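Side-chain contacts in gene 2 protein (Enterobacteria phage Sf6, PDB 5C12), which cuts viral DNA during genome packaging as the metal-dependent nuclease domain of the large terminase subunit, whose other part is thought to bind ATP: residues Val71-Glu76 with Thr90-Glu95; Phe172-Ala177 with Gly229-Met234. The protein carries 1 engineered substitution. All coordinates share one frame; numbering follows the deposited sequence.

Contact 1: Val71-Glu76 with Thr90-Glu95; sequences VKRIAE and TSLAIE
R73 and A75 of strand 70-77 meet L92 and E95 of helix 82-95 in the beta-alpha-beta crossover that leads from this strand to strand 100-104, an example of how a surface helix can pack on a sheet through aliphatic groups while charged side chains at the margin are joined through water. The short segments run nearly antiparallel, at 160°, with their axes 11.0 Å apart. The two methyls of L92 mainly meet different partners: CD1 lies 3.9 Å from A75 CB, while CD2 sits 3.7 Å above the R73 guanidinium plane, offset toward the rim. R73 leaves the strand extended, CG anti to the backbone N, then bends at chi3 (-57°), a turn that lays its flat end over the leucine. Beyond it, E95 reaches out along an extended chain, its carboxylate plane 47° from that of the guanidinium. The direct R73 NH2 to E95 OE2 salt bridge is long, at 3.8 Å. Two waters bridge the gap: one accepts from R73 NH1, the other from R73 NH2, with 2.8 Å between that nitrogen and the water oxygen, and both donate to E95 OE2. The stronger partner of R73 is D96, just past the segment, which forms a salt bridge with NH2. E95 would then add a weaker, largely water-mediated counter-charge, and the arginine joins apolar cover on one face to charged, hydrated partners.

Contact 2: Phe172-Ala177 with Gly229-Met234; sequences FYYALA and GKLELM
The loop segment 229-234 passes one side of helix 168-189 in the reverse chain sense, its CA atoms nearest at Y173 with L233 (8.6 Å) and at Y174 with L231 (9.0 Å). Two leucines and two tyrosines fill the gap, illustrating how an irregular loop can meet a helix: between these two segments the contact is made by side chains, and beyond them the M234 carbonyl accepts a hydrogen bond from R169 of the same helix. L231 sets its CD1 methyl over the centre of the Y174 ring, 3.9 Å from the centroid and only 10° off the normal, a well-centred CH-pi contact. Its other methyl, CD2, lies near the phenol oxygen, and the two side chains cross at about a right angle. L233 is shared between both tyrosines by its branches. With CG anti to the carbonyl carbon (chi1 -59°), its CD2 approaches Y174 CE2 at 4.0 Å, while CD1 presses on the root of Y173, 3.4 Å from Y173 CB and 3.6 Å from Y173 CD2. That packing is tight, and the chi1 of Y173, -101°, lies well away from a staggered value. The hydroxyl of Y173 is hydrogen-bonded to OD1 of D252, a ligand of the bound magnesium. Thus the link across the segments is wholly apolar, yet packing against the base of Y173 may limit the movement of a second-shell group whose polar end is tied to the metal site.

In the fold
The two contacts come in series along the chain and share no helix or strand. Contact 1 joins sheet to helix within the RNase H-like core; contact 2 joins the later helix 168-189 to the loop before helix 236-243. Their centres lie 24 Å apart, on opposite sides of the chain's centre, although their nearest atoms are about 7 Å from each other. L199 bridges part of that gap, touching V71 of one and L176 of the other. The side chain of D52 is about 7 Å from that of Y173 and about 11 Å from that of A75. Contact 1 thus joins sheet and helix away from the metals, while contact 2 includes a tyrosine bonded to a magnesium ligand.

Contact 1: Val71-Glu76 with Thr90-Glu95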
loop_
_atom_site.group_PDB
_atom_site.type_symbol
_atom_site.label_atom_id
_atom_site.label_comp_id
_atom_site.label_asym_id
_atom_site.label_seq_id
_atom_site.Cartn_x
_atom_site.Cartn_y
_atom_site.Cartn_z
ATOM N N VAL A 71 4.433 0.863 9.791
ATOM C CA VAL A 71 3.627 1.932 9.186
ATOM C C VAL A 71 3.475 3.105 10.175
ATOM O O VAL A 71 3.079 2.907 11.323
ATOM C CB VAL A 71 2.243 1.401 8.749
ATOM C CG1 VAL A 71 1.397 2.504 8.092
ATOM C CG2 VAL A 71 2.381 0.220 7.787
ATOM N N LYS A 72 3.814 4.315 9.742
ATOM C CA LYS A 72 3.844 5.465 10.637
ATOM C C LYS A 72 2.848 6.582 10.303
ATOM O O LYS A 72 2.546 7.399 11.172
ATOM C CB LYS A 72 5.259 6.019 10.764
ATOM C CG LYS A 72 5.830 6.617 9.534
ATOM C CD LYS A 72 7.183 7.268 9.827
ATOM C CE LYS A 72 7.750 7.905 8.569
ATOM N NZ LYS A 72 9.049 8.533 8.898
ATOM N N ARG A 73 2.340 6.631 9.075
ATOM C CA ARG A 73 1.350 7.626 8.696
ATOM C C ARG A 73 0.360 7.066 7.707
ATOM O O ARG A 73 0.736 6.370 6.755
ATOM C CB ARG A 73 1.987 8.900 8.095
ATOM C CG ARG A 73 1.003 10.062 8.004
ATOM C CD ARG A 73 1.503 11.258 7.248
ATOM N NE ARG A 73 2.738 11.790 7.803
ATOM C CZ ARG A 73 2.805 12.724 8.739
ATOM N NH1 ARG A 73 1.700 13.222 9.266
ATOM N NH2 ARG A 73 3.983 13.152 9.154
ATOM N N ILE A 74 -0.908 7.355 7.957
ATOM C CA ILE A 74 -2.007 7.117 7.020
ATOM C C ILE A 74 -2.857 8.370 6.963
ATOM O O ILE A 74 -3.416 8.822 7.978
ATOM C CB ILE A 74 -2.907 5.932 7.473
ATOM C CG1 ILE A 74 -2.125 4.605 7.567
ATOM C CG2 ILE A 74 -4.121 5.825 6.593
ATOM C CD1 ILE A 74 -1.639 3.993 6.256
ATOM N N ALA A 75 -2.932 9.005 5.799
ATOM C CA ALA A 75 -3.545 10.313 5.709
ATOM C C ALA A 75 -4.490 10.375 4.542
ATOM O O ALA A 75 -4.251 9.769 3.509
ATOM C CB ALA A 75 -2.476 11.428 5.568
ATOM N N GLU A 76 -5.556 11.130 4.727
ATOM C CA GLU A 76 -6.549 11.395 3.691
ATOM C C GLU A 76 -6.417 12.848 3.224
ATOM O O GLU A 76 -6.178 13.776 4.017
ATOM C CB GLU A 76 -7.963 11.096 4.218
ATOM C CG GLU A 76 -8.368 11.924 5.450
ATOM C CD GLU A 76 -9.726 11.558 6.057
ATOM O OE1 GLU A 76 -10.316 10.532 5.654
ATOM O OE2 GLU A 76 -10.190 12.332 6.924
ATOM N N THR A 90 3.490 14.951 -1.582
ATOM C CA THR A 90 4.939 15.090 -1.641
ATOM C C THR A 90 5.461 15.852 -0.430
ATOM O O THR A 90 6.536 15.554 0.080
ATOM C CB THR A 90 5.431 15.757 -2.959
ATOM O OG1 THR A 90 4.808 17.030 -3.157
ATOM C CG2 THR A 90 5.133 14.834 -4.152
ATOM N N SER A 91 4.703 16.835 0.040
ATOM C CA SER A 91 5.079 17.529 1.267
ATOM C C SER A 91 5.065 16.577 2.460
ATOM O O SER A 91 5.955 16.628 3.299
ATOM C CB SER A 91 4.166 18.718 1.507
ATOM O OG SER A 91 4.498 19.755 0.598
ATOM N N LEU A 92 4.079 15.691 2.539
ATOM C CA LEU A 92 4.097 14.651 3.584
ATOM C C LEU A 92 5.323 13.747 3.468
ATOM O O LEU A 92 5.950 13.409 4.470
ATOM C CB LEU A 92 2.809 13.813 3.593
ATOM C CG LEU A 92 1.572 14.513 4.173
ATOM C CD1 LEU A 92 0.377 13.600 3.966
ATOM C CD2 LEU A 92 1.772 14.850 5.637
ATOM N N ALA A 93 5.677 13.361 2.248
ATOM C CA ALA A 93 6.836 12.512 2.043
ATOM C C ALA A 93 8.103 13.206 2.553
ATOM O O ALA A 93 8.969 12.589 3.186
ATOM C CB ALA A 93 6.970 12.150 0.564
ATOM N N ILE A 94 8.230 14.492 2.262
ATOM C CA ILE A 94 9.334 15.251 2.796
ATOM C C ILE A 94 9.310 15.276 4.330
ATOM O O ILE A 94 10.336 15.032 4.974
ATOM C CB ILE A 94 9.330 16.664 2.195
ATOM C CG1 ILE A 94 9.669 16.565 0.709
ATOM C CG2 ILE A 94 10.318 17.583 2.927
ATOM C CD1 ILE A 94 9.305 17.808 -0.046
ATOM N N GLU A 95 8.149 15.559 4.911
ATOM C CA GLU A 95 8.002 15.615 6.366
ATOM C C GLU A 95 8.367 14.274 7.013
ATOM O O GLU A 95 8.954 14.238 8.107
ATOM C CB GLU A 95 6.569 16.017 6.707
ATOM C CG GLU A 95 6.293 16.194 8.178
ATOM C CD GLU A 95 4.894 16.726 8.462
ATOM O OE1 GLU A 95 4.130 16.973 7.504
ATOM O OE2 GLU A 95 4.556 16.901 9.650
HETATM O O HOH W 1 2.282 15.739 10.748
HETATM O O HOH W 2 5.028 14.675 11.269
#

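Contact 2: Phe172-Ala177 with Gly229-Met234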
loop_
_atom_site.group_PDB
_atom_site.type_symbol
_atom_site.label_atom_id
_atom_site.label_comp_id
_atom_site.label_asym_id
_atom_site.label_seq_id
_atom_site.Cartn_x
_atom_site.Cartn_y
_atom_site.Cartn_z
ATOM N N PHE A 172 1.232 -6.648 -5.163
ATOM C CA PHE A 172 1.548 -5.872 -3.969
ATOM C C PHE A 172 0.464 -5.900 -2.923
ATOM O O PHE A 172 0.793 -5.813 -1.736
ATOM C CB PHE A 172 2.078 -4.489 -4.340
ATOM C CG PHE A 172 3.410 -4.587 -4.996
ATOM C CD1 PHE A 172 4.512 -4.962 -4.247
ATOM C CD2 PHE A 172 3.549 -4.461 -6.365
ATOM C CE1 PHE A 172 5.737 -5.125 -4.825
ATOM C CE2 PHE A 172 4.789 -4.628 -6.961
ATOM C CZ PHE A 172 5.877 -4.969 -6.191
ATOM N N TYR A 173 -0.806 -6.079 -3.295
ATOM C CA TYR A 173 -1.825 -6.310 -2.270
ATOM C C TYR A 173 -1.567 -7.647 -1.567
ATOM O O TYR A 173 -1.763 -7.759 -0.355
ATOM C CB TYR A 173 -3.252 -6.259 -2.824
ATOM C CG TYR A 173 -3.966 -4.956 -2.551
ATOM C CD1 TYR A 173 -4.178 -4.541 -1.245
ATOM C CD2 TYR A 173 -4.417 -4.120 -3.581
ATOM C CE1 TYR A 173 -4.801 -3.392 -0.972
ATOM C CE2 TYR A 173 -5.054 -2.933 -3.308
ATOM C CZ TYR A 173 -5.242 -2.569 -1.982
ATOM O OH TYR A 173 -5.850 -1.393 -1.669
ATOM N N TYR A 174 -1.104 -8.662 -2.293
ATOM C CA TYR A 174 -0.777 -9.934 -1.646
ATOM C C TYR A 174 0.530 -9.847 -0.844
ATOM O O TYR A 174 0.692 -10.576 0.128
ATOM C CB TYR A 174 -0.744 -11.086 -2.657
ATOM C CG TYR A 174 -2.109 -11.689 -2.858
ATOM C CD1 TYR A 174 -2.604 -12.626 -1.953
ATOM C CD2 TYR A 174 -2.938 -11.289 -3.907
ATOM C CE1 TYR A 174 -3.868 -13.162 -2.115
ATOM C CE2 TYR A 174 -4.200 -11.831 -4.066
ATOM C CZ TYR A 174 -4.663 -12.763 -3.167
ATOM O OH TYR A 174 -5.924 -13.302 -3.329
ATOM N N ALA A 175 1.455 -8.972 -1.239
ATOM C CA ALA A 175 2.636 -8.725 -0.426
ATOM C C ALA A 175 2.174 -8.200 0.928
ATOM O O ALA A 175 2.676 -8.619 1.980
ATOM C CB ALA A 175 3.573 -7.709 -1.107
ATOM N N LEU A 176 1.219 -7.300 0.884
ATOM C CA LEU A 176 0.650 -6.728 2.105
ATOM C C LEU A 176 -0.054 -7.828 2.909
ATOM O O LEU A 176 0.165 -7.977 4.120
ATOM C CB LEU A 176 -0.307 -5.611 1.739
ATOM C CG LEU A 176 -1.146 -4.959 2.845
ATOM C CD1 LEU A 176 -0.205 -4.435 3.915
ATOM C CD2 LEU A 176 -1.995 -3.848 2.261
ATOM N N ALA A 177 -0.914 -8.594 2.239
ATOM C CA ALA A 177 -1.661 -9.632 2.915
ATOM C C ALA A 177 -0.729 -10.660 3.547
ATOM O O ALA A 177 -0.965 -11.102 4.673
ATOM C CB ALA A 177 -2.643 -10.282 1.982
ATOM N N GLY A 229 -6.193 -18.502 -14.326
ATOM C CA GLY A 229 -5.789 -19.085 -13.060
ATOM C C GLY A 229 -4.847 -18.243 -12.235
ATOM O O GLY A 229 -4.146 -18.760 -11.354
ATOM N N LYS A 230 -4.802 -16.944 -12.500
ATOM C CA LYS A 230 -3.914 -16.058 -11.776
ATOM C C LYS A 230 -4.688 -15.321 -10.692
ATOM O O LYS A 230 -5.915 -15.208 -10.764
ATOM C CB LYS A 230 -3.290 -15.038 -12.719
ATOM C CG LYS A 230 -2.401 -15.639 -13.800
ATOM C CD LYS A 230 -1.791 -14.492 -14.618
ATOM C CE LYS A 230 -1.101 -14.962 -15.849
ATOM N NZ LYS A 230 -0.771 -13.800 -16.728
ATOM N N LEU A 231 -3.967 -14.840 -9.689
ATOM C CA LEU A 231 -4.576 -14.017 -8.652
ATOM C C LEU A 231 -4.821 -12.639 -9.247
ATOM O O LEU A 231 -3.920 -12.013 -9.808
ATOM C CB LEU A 231 -3.684 -13.937 -7.413
ATOM C CG LEU A 231 -3.539 -15.256 -6.644
ATOM C CD1 LEU A 231 -2.501 -15.098 -5.543
ATOM C CD2 LEU A 231 -4.862 -15.756 -6.103
ATOM N N GLU A 232 -6.047 -12.161 -9.107
ATOM C CA GLU A 232 -6.430 -10.865 -9.615
ATOM C C GLU A 232 -7.462 -10.289 -8.646
ATOM O O GLU A 232 -8.252 -11.037 -8.072
ATOM C CB GLU A 232 -7.022 -10.988 -11.020
ATOM C CG GLU A 232 -7.296 -9.654 -11.685
ATOM C CD GLU A 232 -7.921 -9.773 -13.071
ATOM O OE1 GLU A 232 -8.160 -10.902 -13.562
ATOM O OE2 GLU A 232 -8.205 -8.704 -13.656
ATOM N N LEU A 233 -7.433 -8.979 -8.460
ATOM C CA LEU A 233 -8.346 -8.301 -7.539
ATOM C C LEU A 233 -9.400 -7.494 -8.282
ATOM O O LEU A 233 -9.202 -7.105 -9.426
ATOM C CB LEU A 233 -7.557 -7.382 -6.623
ATOM C CG LEU A 233 -6.513 -8.134 -5.805
ATOM C CD1 LEU A 233 -5.693 -7.135 -5.013
ATOM C CD2 LEU A 233 -7.138 -9.179 -4.902
ATOM N N MET A 234 -10.531 -7.255 -7.637
ATOM C CA MET A 234 -11.517 -6.345 -8.187
ATOM C C MET A 234 -10.900 -4.962 -8.270
ATOM O O MET A 234 -10.145 -4.540 -7.387
ATOM C CB MET A 234 -12.755 -6.271 -7.293
ATOM C CG MET A 234 -13.598 -7.519 -7.249
ATOM S SD MET A 234 -15.101 -7.263 -6.279
ATOM C CE MET A 234 -15.774 -5.793 -7.027
#